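Local structure of putative ABC-transporter ATP-binding protein (Alicyclobacillus acidocaldarius, 1Z47) at residues B[311-316]-B[327-332]. The protein probably binds and hydrolyses ATP as the ATPase subunit of a putative sulfate ABC transporter. Residues are numbered along the deposited sequence; the frame is centred on the assembly and turned at random.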
loop_
_atom_site.group_PDB
_atom_site.type_symbol
_atom_site.label_atom_id
_atom_site.label_comp_id
_atom_site.label_asym_id
_atom_site.label_seq_id
_atom_site.Cartn_x
_atom_site.Cartn_y
_atom_site.Cartn_z
ATOM N N SER B 311 -11.553 9.650 -2.820
ATOM C CA SER B 311 -11.398 10.542 -3.962
ATOM C C SER B 311 -12.108 10.004 -5.197
ATOM O O SER B 311 -12.252 10.713 -6.191
ATOM C CB SER B 311 -9.915 10.713 -4.296
ATOM O OG SER B 311 -9.762 11.212 -5.610
ATOM N N TYR B 312 -12.530 8.744 -5.134
ATOM C CA TYR B 312 -13.209 8.120 -6.267
ATOM C C TYR B 312 -13.897 6.852 -5.815
ATOM O O TYR B 312 -13.586 6.309 -4.751
ATOM C CB TYR B 312 -12.186 7.789 -7.368
ATOM C CG TYR B 312 -11.270 6.635 -7.015
ATOM C CD1 TYR B 312 -11.655 5.319 -7.271
ATOM C CD2 TYR B 312 -10.052 6.850 -6.349
ATOM C CE1 TYR B 312 -10.863 4.236 -6.875
ATOM C CE2 TYR B 312 -9.247 5.759 -5.941
ATOM C CZ TYR B 312 -9.669 4.457 -6.210
ATOM O OH TYR B 312 -8.916 3.374 -5.804
ATOM N N SER B 313 -14.848 6.395 -6.620
ATOM C CA SER B 313 -15.569 5.176 -6.343
ATOM C C SER B 313 -15.079 4.108 -7.337
ATOM O O SER B 313 -14.967 4.362 -8.544
ATOM C CB SER B 313 -17.074 5.404 -6.519
ATOM O OG SER B 313 -17.829 4.236 -6.205
ATOM N N ALA B 314 -14.774 2.926 -6.825
ATOM C CA ALA B 314 -14.302 1.855 -7.684
ATOM C C ALA B 314 -15.507 1.040 -8.114
ATOM O O ALA B 314 -16.334 0.648 -7.289
ATOM C CB ALA B 314 -13.299 0.966 -6.940
ATOM N N CYS B 315 -15.605 0.793 -9.410
ATOM C CA CYS B 315 -16.712 0.010 -9.914
ATOM C C CYS B 315 -16.245 -1.165 -10.782
ATOM O O CYS B 315 -15.552 -0.975 -11.780
ATOM C CB CYS B 315 -17.652 0.916 -10.712
ATOM S SG CYS B 315 -19.201 0.102 -11.191
ATOM N N TRP B 316 -16.609 -2.376 -10.376
ATOM C CA TRP B 316 -16.269 -3.568 -11.144
ATOM C C TRP B 316 -17.487 -3.991 -11.977
ATOM O O TRP B 316 -18.600 -4.107 -11.454
ATOM C CB TRP B 316 -15.852 -4.709 -10.211
ATOM C CG TRP B 316 -14.481 -4.478 -9.605
ATOM C CD1 TRP B 316 -13.268 -4.810 -10.151
ATOM C CD2 TRP B 316 -14.194 -3.777 -8.388
ATOM N NE1 TRP B 316 -12.242 -4.353 -9.349
ATOM C CE2 TRP B 316 -12.784 -3.714 -8.261
ATOM C CE3 TRP B 316 -14.991 -3.186 -7.396
ATOM C CZ2 TRP B 316 -12.153 -3.086 -7.175
ATOM C CZ3 TRP B 316 -14.364 -2.558 -6.313
ATOM C CH2 TRP B 316 -12.955 -2.515 -6.218
ATOM N N VAL B 327 -13.293 0.042 -13.048
ATOM C CA VAL B 327 -13.463 1.407 -13.502
ATOM C C VAL B 327 -13.484 2.339 -12.290
ATOM O O VAL B 327 -14.036 1.991 -11.249
ATOM C CB VAL B 327 -14.818 1.564 -14.264
ATOM C CG1 VAL B 327 -15.039 3.043 -14.657
ATOM C CG2 VAL B 327 -14.838 0.643 -15.518
ATOM N N HIS B 328 -12.899 3.524 -12.443
ATOM C CA HIS B 328 -12.883 4.503 -11.360
ATOM C C HIS B 328 -13.764 5.691 -11.741
ATOM O O HIS B 328 -13.476 6.387 -12.706
ATOM C CB HIS B 328 -11.443 4.968 -11.083
ATOM C CG HIS B 328 -10.586 3.917 -10.438
ATOM N ND1 HIS B 328 -9.263 4.126 -10.117
ATOM C CD2 HIS B 328 -10.879 2.657 -10.028
ATOM C CE1 HIS B 328 -8.776 3.039 -9.541
ATOM N NE2 HIS B 328 -9.736 2.133 -9.473
ATOM N N VAL B 329 -14.849 5.909 -11.006
ATOM C CA VAL B 329 -15.722 7.051 -11.313
ATOM C C VAL B 329 -15.593 8.113 -10.219
ATOM O O VAL B 329 -15.336 7.777 -9.067
ATOM C CB VAL B 329 -17.192 6.625 -11.441
ATOM C CG1 VAL B 329 -17.335 5.568 -12.533
ATOM C CG2 VAL B 329 -17.699 6.078 -10.122
ATOM N N PRO B 330 -15.777 9.407 -10.563
ATOM C CA PRO B 330 -15.676 10.508 -9.590
ATOM C C PRO B 330 -16.504 10.321 -8.316
ATOM O O PRO B 330 -17.566 9.697 -8.341
ATOM C CB PRO B 330 -16.123 11.725 -10.399
ATOM C CG PRO B 330 -17.048 11.138 -11.421
ATOM C CD PRO B 330 -16.293 9.905 -11.849
ATOM N N SER B 331 -16.007 10.847 -7.198
ATOM C CA SER B 331 -16.726 10.737 -5.926
ATOM C C SER B 331 -18.166 11.203 -6.101
ATOM O O SER B 331 -19.089 10.693 -5.455
ATOM C CB SER B 331 -16.055 11.587 -4.851
ATOM O OG SER B 331 -14.734 11.141 -4.602
ATOM N N ALA B 332 -18.345 12.173 -6.988
ATOM C CA ALA B 332 -19.664 12.721 -7.274
ATOM C C ALA B 332 -20.621 11.690 -7.888
ATOM O O ALA B 332 -21.730 12.040 -8.293
ATOM C CB ALA B 332 -19.521 13.925 -8.212
#
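An antiparallel beta hairpin in the C-terminal part of the chain joins strand 312-319 to strand 324-330, the latter an outermost strand of a five-stranded antiparallel sheet within the chain. It illustrates how a backbone ladder sets the register and an aromatic pair fills in one face. Ser313 and Val329 form one hydrogen-bonded pair: Ser313 N reaches Val329 O at 2.9 Å and nearly straight (174°), while Val329 N returns to Ser313 O. Cys315 and Val327 repeat the pattern, with Cys315 N to Val327 O at 2.7 Å. Between them, Ala314 and His328 make the non-hydrogen-bonded pair, where His328 CA offers a CA-H...O contact to Ser313 O. On the face carrying Ser313, Cys315, Val327 and Val329, Ser313 CB meets Val329 CG2 at 3.7 Å, and Val327 continues onto Val289 and Leu291 of strand 289-293.

On the face carrying Ala314 and His328, the imidazole takes the ring of Tyr312 alongside. Tyr312 CG is tucked between its own backbone N and C (chi1 72°), and its ring runs side by side with the imidazole. The rings stack face to face, centroids 4.1 Å apart and planes 25° from parallel, with Tyr312 CE1 above the centre of the imidazole and His328 ND1 above the phenol ring, displaced toward its rim. Polar tips are tethered separately: Tyr312 OH to Lys309 and His328 NE2 to Glu326, whose carboxylate may favour a protonated imidazole. An alanine at His328 would probably disturb the setting of the Tyr312 ring, since the stacked imidazole and its Glu326 bond would be gone. Past the ladder, Ser331 OG hydrogen-bonds Gly310 O and lies 2.9 Å from Ser311 C.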